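Side-chain contacts in glucose-6-phosphate isomerase (Plasmodium falciparum, PDB 3QKI), which probably catalyses the reversible isomerisation of alpha-D-glucose 6-phosphate and beta-D-fructose 6-phosphate, the second step of glycolysis: residues Y185-Y190 against Y524-L529; N210-D215 against S451-K456; P380-L385 against S463-L468; P423-Q428 against M469-A474. All coordinates share one frame; numbering follows the deposited sequence.

In the fold
From the N terminus, 185-190 on helix 179-197 opens contact 1, and 210-215 in the following loop opens contact 2. Contacts 3 and 4 open at 380-385 and 423-428. The closing order is 451-456 for contact 2, 463-468 for contact 3, 469-474 for contact 4 and 524-529 for contact 1. Contacts 2, 3 and 4 are therefore nested in contact 1, whereas each pair among them crosses. Contacts 1 and 2 tie the helix and loop between strands 168-172 and 219-223 of the five-stranded sheet to elements that follow strands of the six-stranded sheet. Contacts 3 and 4 join helix 464-481 to loops beside that larger sheet.

Contact 1: Y185-Y190 against Y524-L529; sequences YEAMKY and YTCGLL
Flanking Ala187 and Met188, the two residues that meet Cys526, Glu186 and Lys189 form a salt bridge one helical turn apart, with Lys189 NZ 2.9 Å from Glu186 OE2. The ammonium approaches OE2 on its syn side, 25° out of the carboxylate plane. Its second bond, to Glu186 OE1, is weak, and that oxygen also takes a salt bridge from Arg233 of the second subunit. The carboxylate is thus gripped by both chains of the dimer, while the neighbouring Ala187 and Met188 turn the other flank of the helix toward 524-529.

On that flank the contact is sulfur-rich and apolar. Met188 SD lies 3.6 Å from Cys526 CB and 3.9 Å from Cys526 SG, touching the cysteine by its sulfur rather than by its terminal methyl. The thioether chain is bent at both chi2 (-41°) and chi3 (-57°), which curls it instead of letting it run straight out from the helix. Cys526 SG, swung away from its own backbone N, also comes to 4.1 Å from Ala187 CB, so that one thiol meets both residues of the facing helix. The small side chains of Ala187 and Cys526 fit with a backbone approach of 7.8 Å between their CA atoms.

Met188 further packs on Phe328 of helix 318-328, and Leu529 on Phe518 of strand 513-518. The result is a buried helix-helix contact between the two alpha/beta halves of the phosphoglucose isomerase fold, one helix following strand 168-172 and the other following strand 513-518.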
loop_
_atom_site.group_PDB
_atom_site.type_symbol
_atom_site.label_atom_id
_atom_site.label_comp_id
_atom_site.label_asym_id
_atom_site.label_seq_id
_atom_site.Cartn_x
_atom_site.Cartn_y
_atom_site.Cartn_z
ATOM N N TYR A 185 14.915 6.916 0.313
ATOM C CA TYR A 185 14.748 8.301 0.678
ATOM C C TYR A 185 13.939 8.442 1.999
ATOM O O TYR A 185 14.411 9.038 2.968
ATOM C CB TYR A 185 14.105 9.097 -0.475
ATOM C CG TYR A 185 13.861 10.529 -0.074
ATOM C CD1 TYR A 185 14.929 11.406 0.142
ATOM C CD2 TYR A 185 12.570 10.987 0.192
ATOM C CE1 TYR A 185 14.718 12.696 0.599
ATOM C CE2 TYR A 185 12.350 12.276 0.659
ATOM C CZ TYR A 185 13.427 13.130 0.846
ATOM O OH TYR A 185 13.212 14.419 1.221
ATOM N N GLU A 186 12.747 7.882 2.027
ATOM C CA GLU A 186 11.903 7.917 3.217
ATOM C C GLU A 186 12.530 7.179 4.414
ATOM O O GLU A 186 12.386 7.633 5.546
ATOM C CB GLU A 186 10.506 7.374 2.892
ATOM C CG GLU A 186 9.686 8.333 2.038
ATOM C CD GLU A 186 9.353 9.659 2.692
ATOM O OE1 GLU A 186 9.202 9.706 3.936
ATOM O OE2 GLU A 186 9.272 10.665 1.956
ATOM N N ALA A 187 13.235 6.068 4.159
ATOM C CA ALA A 187 13.870 5.290 5.218
ATOM C C ALA A 187 14.985 6.061 5.920
ATOM O O ALA A 187 15.118 5.992 7.140
ATOM C CB ALA A 187 14.434 3.997 4.648
ATOM N N MET A 188 15.796 6.763 5.132
ATOM C CA MET A 188 17.015 7.418 5.589
ATOM C C MET A 188 16.940 8.900 5.948
ATOM O O MET A 188 17.827 9.379 6.652
ATOM C CB MET A 188 18.144 7.166 4.566
ATOM C CG MET A 188 18.489 5.682 4.367
ATOM S SD MET A 188 18.520 4.677 5.901
ATOM C CE MET A 188 19.743 5.591 6.852
ATOM N N LYS A 189 15.971 9.638 5.413
ATOM C CA LYS A 189 15.921 11.077 5.641
ATOM C C LYS A 189 16.004 11.534 7.092
ATOM O O LYS A 189 16.776 12.445 7.384
ATOM C CB LYS A 189 14.827 11.782 4.828
ATOM C CG LYS A 189 13.394 11.555 5.336
ATOM C CD LYS A 189 12.395 12.231 4.375
ATOM C CE LYS A 189 11.040 12.382 5.019
ATOM N NZ LYS A 189 9.980 12.638 4.001
ATOM N N TYR A 190 15.255 10.876 8.002
ATOM C CA TYR A 190 15.270 11.241 9.419
ATOM C C TYR A 190 16.542 10.827 10.089
ATOM O O TYR A 190 16.976 11.514 11.002
ATOM C CB TYR A 190 14.011 10.771 10.168
ATOM C CG TYR A 190 12.840 11.667 9.840
ATOM C CD1 TYR A 190 12.772 12.970 10.338
ATOM C CD2 TYR A 190 11.859 11.264 8.937
ATOM C CE1 TYR A 190 11.706 13.811 10.028
ATOM C CE2 TYR A 190 10.794 12.111 8.600
ATOM C CZ TYR A 190 10.716 13.378 9.162
ATOM O OH TYR A 190 9.690 14.235 8.801
ATOM N N TYR A 524 24.335 1.809 6.031
ATOM C CA TYR A 524 24.897 0.490 5.814
ATOM C C TYR A 524 23.806 -0.603 5.945
ATOM O O TYR A 524 23.678 -1.453 5.064
ATOM C CB TYR A 524 26.055 0.259 6.803
ATOM C CG TYR A 524 26.667 -1.114 6.681
ATOM C CD1 TYR A 524 26.262 -2.153 7.512
ATOM C CD2 TYR A 524 27.667 -1.376 5.740
ATOM C CE1 TYR A 524 26.843 -3.418 7.420
ATOM C CE2 TYR A 524 28.238 -2.641 5.628
ATOM C CZ TYR A 524 27.803 -3.664 6.454
ATOM O OH TYR A 524 28.315 -4.928 6.332
ATOM N N THR A 525 23.042 -0.573 7.054
ATOM C CA THR A 525 21.967 -1.521 7.326
ATOM C C THR A 525 20.851 -1.432 6.261
ATOM O O THR A 525 20.255 -2.447 5.924
ATOM C CB THR A 525 21.491 -1.329 8.775
ATOM O OG1 THR A 525 22.603 -1.505 9.664
ATOM C CG2 THR A 525 20.397 -2.269 9.155
ATOM N N CYS A 526 20.557 -0.217 5.753
ATOM C CA CYS A 526 19.522 -0.070 4.721
ATOM C C CYS A 526 19.979 -0.797 3.436
ATOM O O CYS A 526 19.152 -1.370 2.725
ATOM C CB CYS A 526 19.203 1.398 4.460
ATOM S SG CYS A 526 17.631 1.669 3.598
ATOM N N GLY A 527 21.290 -0.802 3.194
ATOM C CA GLY A 527 21.922 -1.516 2.089
ATOM C C GLY A 527 21.805 -3.021 2.301
ATOM O O GLY A 527 21.429 -3.752 1.371
ATOM N N LEU A 528 22.068 -3.497 3.551
ATOM C CA LEU A 528 21.905 -4.916 3.895
ATOM C C LEU A 528 20.452 -5.364 3.602
ATOM O O LEU A 528 20.261 -6.429 3.025
ATOM C CB LEU A 528 22.182 -5.169 5.387
ATOM C CG LEU A 528 23.595 -5.080 5.910
ATOM C CD1 LEU A 528 23.589 -5.311 7.406
ATOM C CD2 LEU A 528 24.535 -6.098 5.213
ATOM N N LEU A 529 19.452 -4.542 4.008
ATOM C CA LEU A 529 18.021 -4.822 3.814
ATOM C C LEU A 529 17.646 -4.895 2.314
ATOM O O LEU A 529 16.953 -5.821 1.915
ATOM C CB LEU A 529 17.139 -3.814 4.587
ATOM C CG LEU A 529 15.615 -3.992 4.512
ATOM C CD1 LEU A 529 15.166 -5.314 5.128
ATOM C CD2 LEU A 529 14.896 -2.825 5.203
#

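Contact 2: N210-D215 against S451-K456; sequences NNYDQD and SHFPIK
Phe453, which meets Asn210 and Tyr212, is reached through a turn that starts at Ser451: Ser451 OG accepts from Phe453 N at 2.9 Å with an N-H...O angle of 159°, an ST turn. Next comes His452, whose ring lies edge-to-face with Phe382 and is held at both nitrogens, ND1 by Asn384 and NE2 by the carbonyl of Leu521.

Phe453 makes the contact itself, mainly through one corner of its ring, with CE1 nearest. With CG anti to the backbone N (chi1 -164°), the ring reaches out so that CE1 lies 4.1 Å from Asn210 ND2 and 4.2 Å from Tyr212 OH. The amide nitrogen arrives at the ring edge, close to the ring plane, and the amide and ring planes stand 72° apart; the side chains of Asn210 and Phe453 run antiparallel alongside one another. Both are loose packing distances, longer than close van der Waals contact, and the polar ends are engaged by others: Asn210 ND2 by Asn200, Tyr212 OH by Asn194.

Behind this front, 210-215 is braced by its own turn. Asn211 OD1 accepts from Asp213 N at 3.0 Å, an Asx turn, and Gln214 NE2 donates to Asn211 O at 2.9 Å.

After Phe453 the chain runs through Pro454 and Ile455, where Ile455 has a backbone bond to Asn464, the first residue of helix 464-481. The two loops therefore meet at the end of helix 179-197, with Phe453 packed on its Asn194, between the approach to strand 219-223 and the approach to helix 464-481.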
loop_
_atom_site.group_PDB
_atom_site.type_symbol
_atom_site.label_atom_id
_atom_site.label_comp_id
_atom_site.label_asym_id
_atom_site.label_seq_id
_atom_site.Cartn_x
_atom_site.Cartn_y
_atom_site.Cartn_z
ATOM N N ASN A 210 15.010 19.845 17.293
ATOM C CA ASN A 210 15.693 19.562 16.025
ATOM C C ASN A 210 15.226 20.533 14.966
ATOM O O ASN A 210 14.026 20.850 14.889
ATOM C CB ASN A 210 15.431 18.131 15.548
ATOM C CG ASN A 210 16.306 17.081 16.184
ATOM O OD1 ASN A 210 17.139 17.341 17.049
ATOM N ND2 ASN A 210 16.144 15.850 15.744
ATOM N N ASN A 211 16.174 21.036 14.185
ATOM C CA ASN A 211 15.907 21.997 13.124
ATOM C C ASN A 211 15.845 21.275 11.774
ATOM O O ASN A 211 16.742 20.490 11.451
ATOM C CB ASN A 211 16.995 23.079 13.123
ATOM C CG ASN A 211 16.580 24.292 12.336
ATOM O OD1 ASN A 211 16.494 24.270 11.104
ATOM N ND2 ASN A 211 16.275 25.370 13.033
ATOM N N TYR A 212 14.784 21.549 10.997
ATOM C CA TYR A 212 14.554 20.945 9.684
ATOM C C TYR A 212 14.572 21.982 8.543
ATOM O O TYR A 212 14.359 21.630 7.391
ATOM C CB TYR A 212 13.278 20.053 9.692
ATOM C CG TYR A 212 13.376 18.909 10.695
ATOM C CD1 TYR A 212 14.079 17.743 10.394
ATOM C CD2 TYR A 212 12.806 19.015 11.964
ATOM C CE1 TYR A 212 14.201 16.709 11.323
ATOM C CE2 TYR A 212 12.938 17.993 12.908
ATOM C CZ TYR A 212 13.651 16.847 12.586
ATOM O OH TYR A 212 13.787 15.827 13.498
ATOM N N ASP A 213 14.844 23.246 8.869
ATOM C CA ASP A 213 14.910 24.339 7.904
ATOM C C ASP A 213 16.337 24.866 7.934
ATOM O O ASP A 213 16.646 25.882 8.545
ATOM C CB ASP A 213 13.854 25.436 8.208
ATOM C CG ASP A 213 13.830 26.612 7.246
ATOM O OD1 ASP A 213 14.310 26.453 6.092
ATOM O OD2 ASP A 213 13.297 27.686 7.633
ATOM N N GLN A 214 17.224 24.101 7.342
ATOM C CA GLN A 214 18.642 24.423 7.300
ATOM C C GLN A 214 19.251 23.957 5.966
ATOM O O GLN A 214 18.553 23.355 5.143
ATOM C CB GLN A 214 19.380 23.853 8.528
ATOM C CG GLN A 214 19.278 22.334 8.691
ATOM C CD GLN A 214 20.111 21.874 9.852
ATOM O OE1 GLN A 214 21.339 21.864 9.787
ATOM N NE2 GLN A 214 19.464 21.472 10.932
ATOM N N ASP A 215 20.531 24.286 5.730
ATOM C CA ASP A 215 21.255 23.900 4.516
ATOM C C ASP A 215 21.171 22.404 4.286
ATOM O O ASP A 215 21.230 21.612 5.226
ATOM C CB ASP A 215 22.756 24.239 4.662
ATOM C CG ASP A 215 23.144 25.680 4.438
ATOM O OD1 ASP A 215 24.329 26.009 4.657
ATOM O OD2 ASP A 215 22.265 26.481 4.020
ATOM N N SER A 451 15.375 3.764 17.672
ATOM C CA SER A 451 14.529 4.670 16.911
ATOM C C SER A 451 15.380 5.728 16.174
ATOM O O SER A 451 16.518 5.982 16.567
ATOM C CB SER A 451 13.598 5.413 17.874
ATOM O OG SER A 451 12.720 6.264 17.154
ATOM N N HIS A 452 14.800 6.411 15.169
ATOM C CA HIS A 452 15.437 7.576 14.541
ATOM C C HIS A 452 15.050 8.831 15.362
ATOM O O HIS A 452 15.617 9.896 15.160
ATOM C CB HIS A 452 14.972 7.759 13.077
ATOM C CG HIS A 452 15.642 6.844 12.080
ATOM N ND1 HIS A 452 15.165 6.730 10.782
ATOM C CD2 HIS A 452 16.724 6.035 12.220
ATOM C CE1 HIS A 452 15.963 5.857 10.184
ATOM N NE2 HIS A 452 16.909 5.404 11.010
ATOM N N PHE A 453 14.014 8.726 16.230
ATOM C CA PHE A 453 13.530 9.838 17.051
ATOM C C PHE A 453 13.085 9.306 18.430
ATOM O O PHE A 453 11.895 9.246 18.695
ATOM C CB PHE A 453 12.403 10.599 16.326
ATOM C CG PHE A 453 12.105 11.967 16.902
ATOM C CD1 PHE A 453 12.983 13.029 16.707
ATOM C CD2 PHE A 453 10.932 12.199 17.627
ATOM C CE1 PHE A 453 12.694 14.296 17.231
ATOM C CE2 PHE A 453 10.649 13.465 18.149
ATOM C CZ PHE A 453 11.535 14.497 17.956
ATOM N N PRO A 454 14.022 8.873 19.303
ATOM C CA PRO A 454 13.600 8.292 20.590
ATOM C C PRO A 454 12.849 9.283 21.477
ATOM O O PRO A 454 13.200 10.456 21.588
ATOM C CB PRO A 454 14.909 7.811 21.226
ATOM C CG PRO A 454 15.975 8.528 20.534
ATOM C CD PRO A 454 15.495 8.866 19.168
ATOM N N ILE A 455 11.757 8.815 22.021
ATOM C CA ILE A 455 10.902 9.550 22.932
ATOM C C ILE A 455 10.732 8.720 24.182
ATOM O O ILE A 455 10.431 7.525 24.100
ATOM C CB ILE A 455 9.525 9.937 22.307
ATOM C CG1 ILE A 455 9.693 10.904 21.112
ATOM C CG2 ILE A 455 8.606 10.532 23.384
ATOM C CD1 ILE A 455 8.430 11.190 20.352
ATOM N N LYS A 456 10.828 9.390 25.335
ATOM C CA LYS A 456 10.615 8.783 26.643
ATOM C C LYS A 456 10.340 9.856 27.672
ATOM O O LYS A 456 11.142 10.786 27.846
ATOM C CB LYS A 456 11.822 7.929 27.059
ATOM C CG LYS A 456 11.667 7.225 28.400
ATOM C CD LYS A 456 12.524 5.961 28.499
ATOM C CE LYS A 456 14.020 6.210 28.600
ATOM N NZ LYS A 456 14.682 6.247 27.269
#

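Contact 3: P380-L385 against S463-L468; sequences PYFQNL and SNHDEL
The turn that leaves strand 375-380 sets Tyr381 and Phe382 against Leu468 and His465 in the first turns of helix 464-481. Leu468 and Tyr381 carry the larger part of the contact. With Leu468 CG anti to the backbone N (chi1 169°), the isobutyl group extends so that CD2 comes to 3.3 Å from Tyr381 O, a close approach of methyl to carbonyl. The other methyl, CD1, lies 3.9 Å from Tyr381 CD2, the leucine side chain at a slant to the tyrosine.

Tyr381 is the centre of an inverse gamma turn, closed by a weak bond from Phe382 N to Pro380 O at 3.0 Å. At the far end of its ring the hydroxyl bonds with Gln428 and Tyr432, and the side chain lies about 8 Å from that of His429, a fructose 6-phosphate-binding residue.

The second meeting is lighter: His465 CE1 comes to the edge of the Phe382 ring, near its plane, 4.4 Å from Phe382 CE1. His465 NE2 is bonded to Phe448 O of strand 443-448. The helix is N-capped by Ser463, whose OG accepts from Asp466 N at 3.1 Å with an angle of 158°. Asp466 and Glu467 make salt bridges to Arg572 and Arg565 of the second subunit.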
loop_
_atom_site.group_PDB
_atom_site.type_symbol
_atom_site.label_atom_id
_atom_site.label_comp_id
_atom_site.label_asym_id
_atom_site.label_seq_id
_atom_site.Cartn_x
_atom_site.Cartn_y
_atom_site.Cartn_z
ATOM N N PRO A 380 7.105 -3.856 8.256
ATOM C CA PRO A 380 8.193 -3.264 9.052
ATOM C C PRO A 380 7.614 -2.486 10.247
ATOM O O PRO A 380 6.727 -1.654 10.062
ATOM C CB PRO A 380 8.899 -2.347 8.058
ATOM C CG PRO A 380 7.845 -1.971 7.052
ATOM C CD PRO A 380 6.819 -3.058 7.038
ATOM N N TYR A 381 8.098 -2.760 11.469
ATOM C CA TYR A 381 7.653 -2.033 12.675
ATOM C C TYR A 381 8.557 -0.784 12.794
ATOM O O TYR A 381 9.403 -0.670 13.682
ATOM C CB TYR A 381 7.669 -2.948 13.910
ATOM C CG TYR A 381 6.361 -3.698 14.028
ATOM C CD1 TYR A 381 5.987 -4.640 13.072
ATOM C CD2 TYR A 381 5.441 -3.380 15.023
ATOM C CE1 TYR A 381 4.741 -5.265 13.119
ATOM C CE2 TYR A 381 4.188 -3.999 15.081
ATOM C CZ TYR A 381 3.833 -4.923 14.110
ATOM O OH TYR A 381 2.602 -5.532 14.150
ATOM N N PHE A 382 8.393 0.130 11.815
ATOM C CA PHE A 382 9.213 1.319 11.654
ATOM C C PHE A 382 8.536 2.194 10.610
ATOM O O PHE A 382 8.565 1.879 9.421
ATOM C CB PHE A 382 10.643 0.919 11.190
ATOM C CG PHE A 382 11.763 1.814 11.672
ATOM C CD1 PHE A 382 12.187 1.779 13.001
ATOM C CD2 PHE A 382 12.399 2.696 10.796
ATOM C CE1 PHE A 382 13.253 2.594 13.440
ATOM C CE2 PHE A 382 13.457 3.519 11.242
ATOM C CZ PHE A 382 13.885 3.450 12.551
ATOM N N GLN A 383 7.903 3.292 11.058
ATOM C CA GLN A 383 7.220 4.208 10.153
ATOM C C GLN A 383 8.107 4.751 9.001
ATOM O O GLN A 383 7.581 4.985 7.914
ATOM C CB GLN A 383 6.507 5.326 10.926
ATOM C CG GLN A 383 5.571 6.199 10.078
ATOM C CD GLN A 383 4.385 5.459 9.495
ATOM O OE1 GLN A 383 4.032 4.354 9.892
ATOM N NE2 GLN A 383 3.767 6.041 8.499
ATOM N N ASN A 384 9.443 4.911 9.217
ATOM C CA ASN A 384 10.315 5.398 8.147
ATOM C C ASN A 384 10.445 4.417 6.992
ATOM O O ASN A 384 10.790 4.821 5.900
ATOM C CB ASN A 384 11.640 5.980 8.669
ATOM C CG ASN A 384 11.404 7.179 9.563
ATOM O OD1 ASN A 384 10.386 7.853 9.465
ATOM N ND2 ASN A 384 12.300 7.445 10.488
ATOM N N LEU A 385 10.061 3.141 7.218
ATOM C CA LEU A 385 10.011 2.116 6.177
ATOM C C LEU A 385 8.626 2.098 5.453
ATOM O O LEU A 385 8.319 1.120 4.790
ATOM C CB LEU A 385 10.413 0.735 6.738
ATOM C CG LEU A 385 11.948 0.552 6.980
ATOM C CD1 LEU A 385 12.229 -0.797 7.612
ATOM C CD2 LEU A 385 12.737 0.643 5.694
ATOM N N SER A 463 9.489 3.526 26.932
ATOM C CA SER A 463 9.789 4.491 25.876
ATOM C C SER A 463 8.806 4.164 24.735
ATOM O O SER A 463 8.325 3.019 24.637
ATOM C CB SER A 463 11.223 4.313 25.385
ATOM O OG SER A 463 11.399 3.125 24.634
ATOM N N ASN A 464 8.497 5.145 23.891
ATOM C CA ASN A 464 7.581 4.943 22.775
ATOM C C ASN A 464 8.072 3.841 21.834
ATOM O O ASN A 464 7.272 3.057 21.343
ATOM C CB ASN A 464 7.343 6.272 22.037
ATOM C CG ASN A 464 6.779 7.372 22.911
ATOM O OD1 ASN A 464 7.108 7.478 24.091
ATOM N ND2 ASN A 464 5.952 8.249 22.339
ATOM N N HIS A 465 9.402 3.750 21.624
ATOM C CA HIS A 465 9.988 2.740 20.738
ATOM C C HIS A 465 9.794 1.348 21.341
ATOM O O HIS A 465 9.470 0.411 20.606
ATOM C CB HIS A 465 11.473 3.033 20.430
ATOM C CG HIS A 465 12.044 2.090 19.412
ATOM N ND1 HIS A 465 11.727 2.192 18.070
ATOM C CD2 HIS A 465 12.821 0.999 19.594
ATOM C CE1 HIS A 465 12.352 1.184 17.484
ATOM N NE2 HIS A 465 13.016 0.437 18.365
ATOM N N ASP A 466 9.942 1.221 22.685
ATOM C CA ASP A 466 9.676 -0.054 23.375
ATOM C C ASP A 466 8.201 -0.402 23.250
ATOM O O ASP A 466 7.895 -1.563 23.011
ATOM C CB ASP A 466 10.089 -0.009 24.847
ATOM C CG ASP A 466 11.535 -0.370 25.103
ATOM O OD1 ASP A 466 12.283 -0.591 24.114
ATOM O OD2 ASP A 466 11.925 -0.419 26.283
ATOM N N GLU A 467 7.298 0.589 23.346
ATOM C CA GLU A 467 5.858 0.333 23.178
ATOM C C GLU A 467 5.574 -0.267 21.780
ATOM O O GLU A 467 4.865 -1.263 21.687
ATOM C CB GLU A 467 5.005 1.597 23.448
ATOM C CG GLU A 467 3.498 1.380 23.270
ATOM C CD GLU A 467 2.849 0.399 24.234
ATOM O OE1 GLU A 467 3.369 0.244 25.358
ATOM O OE2 GLU A 467 1.808 -0.196 23.881
ATOM N N LEU A 468 6.164 0.313 20.715
ATOM C CA LEU A 468 6.056 -0.186 19.334
ATOM C C LEU A 468 6.544 -1.642 19.275
ATOM O O LEU A 468 5.883 -2.506 18.675
ATOM C CB LEU A 468 6.920 0.704 18.420
ATOM C CG LEU A 468 7.171 0.214 16.975
ATOM C CD1 LEU A 468 5.893 0.316 16.130
ATOM C CD2 LEU A 468 8.318 0.990 16.343
#

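Contact 4: P423-Q428 against M469-A474; sequences PGTNGQ and MTNFFA
The amides of Gln428 and Asn471 meet with their planes 51° apart, and one face of the Asn471 amide carries most of the contact. Over that face, Thr425 CG2 stands 3.7 Å from Asn471 ND2. From the same side comes Gln428 NE2, 2.9 Å from Asn471 OD1, in a nearly straight hydrogen bond (171° at the proton). This donor lies 57° out of the carbonyl plane and thus does not sit on a lone pair. For Gln428 the geometry is regular, since its partner lies almost in its own amide plane.

The two side chains cross at about a right angle. Gln428 is fully extended, with CG anti to the backbone N and chi2 likewise straight, which carries its amide across to the helix. There Gln428 OE1 lies 3.3 Å from Asn471 CB, a packing approach alongside the hydrogen bond. Farther round the same helix, Phe472 CD2 lies 3.8 Å above the centre of the Phe473 ring.

Thr425 follows a cis peptide bond, and its side chain is about 4 Å from that of His429, which binds fructose 6-phosphate. Asn225 of the second subunit holds Gly424 O and Thr425 N.

Each end of the Gln428 amide thus has a distinct job: OE1 accepts from Tyr381 OH while NE2 donates to Asn471. Asn471 ND2 adds a weak bond to Leu468 O. With donor and acceptor ends both engaged, the buried Gln428 amide is probably fixed in rotation, immediately before His429 in sequence.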
loop_
_atom_site.group_PDB
_atom_site.type_symbol
_atom_site.label_atom_id
_atom_site.label_comp_id
_atom_site.label_asym_id
_atom_site.label_seq_id
_atom_site.Cartn_x
_atom_site.Cartn_y
_atom_site.Cartn_z
ATOM N N PRO A 423 3.389 -0.352 7.469
ATOM C CA PRO A 423 4.252 -0.454 8.663
ATOM C C PRO A 423 3.454 -0.724 9.933
ATOM O O PRO A 423 2.318 -0.294 10.031
ATOM C CB PRO A 423 4.920 0.920 8.770
ATOM C CG PRO A 423 4.660 1.595 7.508
ATOM C CD PRO A 423 3.473 0.980 6.837
ATOM N N GLY A 424 4.031 -1.485 10.854
ATOM C CA GLY A 424 3.421 -1.707 12.155
ATOM C C GLY A 424 3.654 -0.453 12.998
ATOM O O GLY A 424 4.694 0.208 12.842
ATOM N N THR A 425 2.714 -0.048 13.857
ATOM C CA THR A 425 1.442 -0.670 14.227
ATOM C C THR A 425 0.283 -0.331 13.281
ATOM O O THR A 425 -0.818 -0.822 13.519
ATOM C CB THR A 425 1.067 -0.283 15.682
ATOM O OG1 THR A 425 1.037 1.148 15.793
ATOM C CG2 THR A 425 1.988 -0.901 16.717
ATOM N N ASN A 426 0.498 0.494 12.225
ATOM C CA ASN A 426 -0.589 0.848 11.292
ATOM C C ASN A 426 -1.315 -0.345 10.658
ATOM O O ASN A 426 -2.545 -0.394 10.717
ATOM C CB ASN A 426 -0.109 1.797 10.212
ATOM C CG ASN A 426 0.301 3.147 10.693
ATOM O OD1 ASN A 426 0.160 3.488 11.851
ATOM N ND2 ASN A 426 0.807 3.960 9.797
ATOM N N GLY A 427 -0.562 -1.281 10.055
ATOM C CA GLY A 427 -1.145 -2.464 9.421
ATOM C C GLY A 427 -1.891 -3.300 10.444
ATOM O O GLY A 427 -2.972 -3.828 10.192
ATOM N N GLN A 428 -1.326 -3.350 11.642
ATOM C CA GLN A 428 -1.848 -4.038 12.799
ATOM C C GLN A 428 -3.261 -3.593 13.159
ATOM O O GLN A 428 -4.133 -4.439 13.367
ATOM C CB GLN A 428 -0.851 -3.908 13.963
ATOM C CG GLN A 428 -1.271 -4.613 15.239
ATOM C CD GLN A 428 -0.226 -4.428 16.313
ATOM O OE1 GLN A 428 0.996 -4.559 16.082
ATOM N NE2 GLN A 428 -0.686 -4.128 17.507
ATOM N N MET A 469 7.692 -1.906 19.927
ATOM C CA MET A 469 8.361 -3.199 19.900
ATOM C C MET A 469 7.706 -4.314 20.697
ATOM O O MET A 469 7.893 -5.476 20.359
ATOM C CB MET A 469 9.888 -3.065 20.108
ATOM C CG MET A 469 10.589 -2.303 18.953
ATOM S SD MET A 469 10.389 -3.124 17.327
ATOM C CE MET A 469 11.713 -4.390 17.434
ATOM N N THR A 470 6.846 -3.982 21.672
ATOM C CA THR A 470 6.096 -5.019 22.391
ATOM C C THR A 470 5.223 -5.804 21.372
ATOM O O THR A 470 5.051 -7.009 21.508
ATOM C CB THR A 470 5.200 -4.431 23.496
ATOM O OG1 THR A 470 4.166 -3.610 22.937
ATOM C CG2 THR A 470 5.980 -3.687 24.546
ATOM N N ASN A 471 4.723 -5.094 20.343
ATOM C CA ASN A 471 3.872 -5.630 19.271
ATOM C C ASN A 471 4.636 -6.476 18.295
ATOM O O ASN A 471 4.116 -7.475 17.818
ATOM C CB ASN A 471 3.146 -4.504 18.550
ATOM C CG ASN A 471 2.289 -3.684 19.447
ATOM O OD1 ASN A 471 1.160 -4.050 19.755
ATOM N ND2 ASN A 471 2.809 -2.570 19.898
ATOM N N PHE A 472 5.886 -6.116 18.016
ATOM C CA PHE A 472 6.747 -6.858 17.098
ATOM C C PHE A 472 6.890 -8.285 17.623
ATOM O O PHE A 472 6.648 -9.223 16.871
ATOM C CB PHE A 472 8.129 -6.149 16.987
ATOM C CG PHE A 472 9.196 -6.851 16.176
ATOM C CD1 PHE A 472 9.229 -6.732 14.785
ATOM C CD2 PHE A 472 10.194 -7.592 16.802
ATOM C CE1 PHE A 472 10.225 -7.363 14.033
ATOM C CE2 PHE A 472 11.201 -8.222 16.050
ATOM C CZ PHE A 472 11.203 -8.103 14.666
ATOM N N PHE A 473 7.223 -8.456 18.928
ATOM C CA PHE A 473 7.409 -9.792 19.521
ATOM C C PHE A 473 6.080 -10.535 19.721
ATOM O O PHE A 473 5.969 -11.702 19.350
ATOM C CB PHE A 473 8.224 -9.708 20.823
ATOM C CG PHE A 473 9.622 -9.158 20.615
ATOM C CD1 PHE A 473 10.631 -9.954 20.072
ATOM C CD2 PHE A 473 9.924 -7.831 20.924
ATOM C CE1 PHE A 473 11.922 -9.437 19.855
ATOM C CE2 PHE A 473 11.210 -7.318 20.702
ATOM C CZ PHE A 473 12.195 -8.122 20.157
ATOM N N ALA A 474 5.069 -9.844 20.278
ATOM C CA ALA A 474 3.765 -10.399 20.593
ATOM C C ALA A 474 2.991 -10.886 19.389
ATOM O O ALA A 474 2.357 -11.940 19.496
ATOM C CB ALA A 474 2.933 -9.397 21.346
#